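Alpha/beta hydrolase fold protein (PDB 4Y7D) is probably a hydrolase of the alpha/beta hydrolase superfamily, its natural substrate not established. Local coordinates at residues 123-131 and 238-246. Sequence-based numbering, arbitrary orientation.
Sequences RVRALVSVA and ITAPTLVVS
L127 to V130 pair in parallel with T242 to V245, a buried contact between two neighbouring strands of the central sheet, their axes 4.7 Å apart and only 6° off parallel. Five backbone hydrogen bonds form the ladder: L127 N to P241 O (2.9 Å), L243 N to L127 O, S129 N to L243 O, V245 N to S129 O and A131 N to V245 O (2.8 Å). Between them CA-H groups also lean on carbonyls, as T242 CA does on L127 O (3.2 Å). On one face L127 and T242 lie side by side, L127 CB 3.6 Å from T242 OG1. With chi1 at -65°, that hydroxyl sits beside its own backbone N and turns back to donate to A240 O (2.9 Å), approaching from above the carbonyl plane. A valine in place of T242 would probably leave A240 O without this bond and the loop leading into strand 242-246 less firmly held. On the same face S129 OG hydrogen-bonds with Y114 OH of helix 110-119. On the other, V128 CG1 meets L243 CD2 at 4.3 Å under helix 288-299. With strand 101-106 beyond 124-130 and a long helical insertion between the paired strands, this pair belongs to the parallel part of the central, mostly parallel sheet of the alpha/beta hydrolase fold.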
loop_
_atom_site.group_PDB
_atom_site.type_symbol
_atom_site.label_atom_id
_atom_site.label_comp_id
_atom_site.label_asym_id
_atom_site.label_seq_id
_atom_site.Cartn_x
_atom_site.Cartn_y
_atom_site.Cartn_z
ATOM N N ARG A 123 -5.396 13.266 14.035
ATOM C CA ARG A 123 -6.284 12.366 13.290
ATOM C C ARG A 123 -5.693 10.959 13.081
ATOM O O ARG A 123 -6.389 10.071 12.572
ATOM C CB ARG A 123 -6.598 12.929 11.908
ATOM C CG ARG A 123 -7.037 14.365 11.866
ATOM C CD ARG A 123 -8.157 14.709 12.807
ATOM N NE ARG A 123 -9.476 14.145 12.457
ATOM C CZ ARG A 123 -10.326 14.662 11.549
ATOM N NH1 ARG A 123 -10.003 15.702 10.810
ATOM N NH2 ARG A 123 -11.502 14.095 11.359
ATOM N N VAL A 124 -4.437 10.766 13.486
ATOM C CA VAL A 124 -3.730 9.508 13.291
ATOM C C VAL A 124 -3.364 8.863 14.664
ATOM O O VAL A 124 -2.531 9.390 15.422
ATOM C CB VAL A 124 -2.485 9.733 12.435
ATOM C CG1 VAL A 124 -1.706 8.453 12.253
ATOM C CG2 VAL A 124 -2.848 10.316 11.077
ATOM N N ARG A 125 -4.034 7.757 14.988
ATOM C CA ARG A 125 -3.797 7.022 16.231
ATOM C C ARG A 125 -2.471 6.263 16.257
ATOM O O ARG A 125 -1.817 6.126 17.319
ATOM C CB ARG A 125 -4.929 6.014 16.466
ATOM C CG ARG A 125 -6.309 6.620 16.691
ATOM C CD ARG A 125 -7.056 5.982 17.875
ATOM N NE ARG A 125 -8.358 6.624 18.127
ATOM C CZ ARG A 125 -8.538 7.827 18.702
ATOM N NH1 ARG A 125 -9.776 8.314 18.873
ATOM N NH2 ARG A 125 -7.500 8.575 19.080
ATOM N N ALA A 126 -2.092 5.737 15.099
ATOM C CA ALA A 126 -0.918 4.884 14.912
ATOM C C ALA A 126 -0.686 4.738 13.417
ATOM O O ALA A 126 -1.619 4.849 12.607
ATOM C CB ALA A 126 -1.143 3.537 15.548
ATOM N N LEU A 127 0.555 4.473 13.036
ATOM C CA LEU A 127 0.950 4.358 11.652
ATOM C C LEU A 127 1.736 3.056 11.440
ATOM O O LEU A 127 2.730 2.836 12.089
ATOM C CB LEU A 127 1.807 5.580 11.256
ATOM C CG LEU A 127 2.383 5.637 9.816
ATOM C CD1 LEU A 127 1.280 5.562 8.763
ATOM C CD2 LEU A 127 3.182 6.913 9.757
ATOM N N VAL A 128 1.297 2.246 10.487
ATOM C CA VAL A 128 2.075 1.128 9.983
ATOM C C VAL A 128 2.415 1.408 8.531
ATOM O O VAL A 128 1.509 1.539 7.683
ATOM C CB VAL A 128 1.316 -0.180 10.115
ATOM C CG1 VAL A 128 2.110 -1.351 9.539
ATOM C CG2 VAL A 128 1.013 -0.430 11.594
ATOM N N SER A 129 3.712 1.509 8.276
ATOM C CA SER A 129 4.211 1.951 6.987
ATOM C C SER A 129 5.092 0.866 6.386
ATOM O O SER A 129 6.235 0.625 6.821
ATOM C CB SER A 129 4.939 3.236 7.147
ATOM O OG SER A 129 5.412 3.677 5.916
ATOM N N VAL A 130 4.565 0.224 5.352
ATOM C CA VAL A 130 5.200 -0.970 4.759
ATOM C C VAL A 130 5.896 -0.533 3.474
ATOM O O VAL A 130 5.234 -0.032 2.559
ATOM C CB VAL A 130 4.141 -2.017 4.453
ATOM C CG1 VAL A 130 4.761 -3.316 3.930
ATOM C CG2 VAL A 130 3.340 -2.299 5.739
ATOM N N ALA A 131 7.216 -0.743 3.417
ATOM C CA ALA A 131 8.022 -0.461 2.216
ATOM C C ALA A 131 7.494 0.763 1.485
ATOM O O ALA A 131 7.161 0.704 0.292
ATOM C CB ALA A 131 8.056 -1.676 1.311
ATOM N N ILE A 238 6.136 13.740 12.767
ATOM C CA ILE A 238 5.198 12.662 13.154
ATOM C C ILE A 238 5.395 12.232 14.586
ATOM O O ILE A 238 6.528 11.925 14.990
ATOM C CB ILE A 238 5.312 11.464 12.172
ATOM C CG1 ILE A 238 4.918 11.899 10.768
ATOM C CG2 ILE A 238 4.522 10.244 12.645
ATOM C CD1 ILE A 238 5.167 10.807 9.730
ATOM N N THR A 239 4.297 12.233 15.361
ATOM C CA THR A 239 4.313 11.793 16.753
ATOM C C THR A 239 3.527 10.540 17.018
ATOM O O THR A 239 3.506 10.074 18.167
ATOM C CB THR A 239 3.810 12.920 17.714
ATOM O OG1 THR A 239 2.520 13.402 17.280
ATOM C CG2 THR A 239 4.910 14.048 17.778
ATOM N N ALA A 240 2.886 9.987 15.986
ATOM C CA ALA A 240 2.155 8.730 16.151
ATOM C C ALA A 240 3.111 7.602 16.421
ATOM O O ALA A 240 4.184 7.580 15.844
ATOM C CB ALA A 240 1.373 8.394 14.884
ATOM N N PRO A 241 2.677 6.612 17.225
ATOM C CA PRO A 241 3.370 5.340 17.350
ATOM C C PRO A 241 3.407 4.695 15.994
ATOM O O PRO A 241 2.378 4.699 15.272
ATOM C CB PRO A 241 2.452 4.541 18.290
ATOM C CG PRO A 241 1.677 5.527 19.021
ATOM C CD PRO A 241 1.462 6.653 18.059
ATOM N N THR A 242 4.602 4.263 15.565
ATOM C CA THR A 242 4.873 3.965 14.147
ATOM C C THR A 242 5.697 2.724 14.023
ATOM O O THR A 242 6.710 2.573 14.741
ATOM C CB THR A 242 5.561 5.148 13.412
ATOM O OG1 THR A 242 4.693 6.288 13.332
ATOM C CG2 THR A 242 5.919 4.771 11.975
ATOM N N LEU A 243 5.242 1.813 13.149
ATOM C CA LEU A 243 5.940 0.599 12.805
ATOM C C LEU A 243 6.271 0.730 11.336
ATOM O O LEU A 243 5.377 0.905 10.533
ATOM C CB LEU A 243 5.070 -0.626 13.076
ATOM C CG LEU A 243 5.479 -1.962 12.501
ATOM C CD1 LEU A 243 6.829 -2.390 13.051
ATOM C CD2 LEU A 243 4.391 -3.008 12.805
ATOM N N VAL A 244 7.554 0.607 11.008
ATOM C CA VAL A 244 8.073 0.666 9.639
ATOM C C VAL A 244 8.586 -0.749 9.295
ATOM O O VAL A 244 9.344 -1.313 10.078
ATOM C CB VAL A 244 9.217 1.652 9.563
ATOM C CG1 VAL A 244 9.667 1.814 8.121
ATOM C CG2 VAL A 244 8.804 3.012 10.138
ATOM N N VAL A 245 8.148 -1.302 8.175
ATOM C CA VAL A 245 8.448 -2.693 7.788
ATOM C C VAL A 245 9.122 -2.714 6.429
ATOM O O VAL A 245 8.553 -2.190 5.454
ATOM C CB VAL A 245 7.188 -3.566 7.739
ATOM C CG1 VAL A 245 7.537 -5.017 7.414
ATOM C CG2 VAL A 245 6.406 -3.473 9.034
ATOM N N SER A 246 10.298 -3.367 6.368
ATOM C CA SER A 246 11.062 -3.484 5.140
ATOM C C SER A 246 11.573 -4.909 4.903
ATOM O O SER A 246 12.160 -5.534 5.743
ATOM C CB SER A 246 12.254 -2.513 5.147
ATOM O OG SER A 246 13.077 -2.682 4.002
#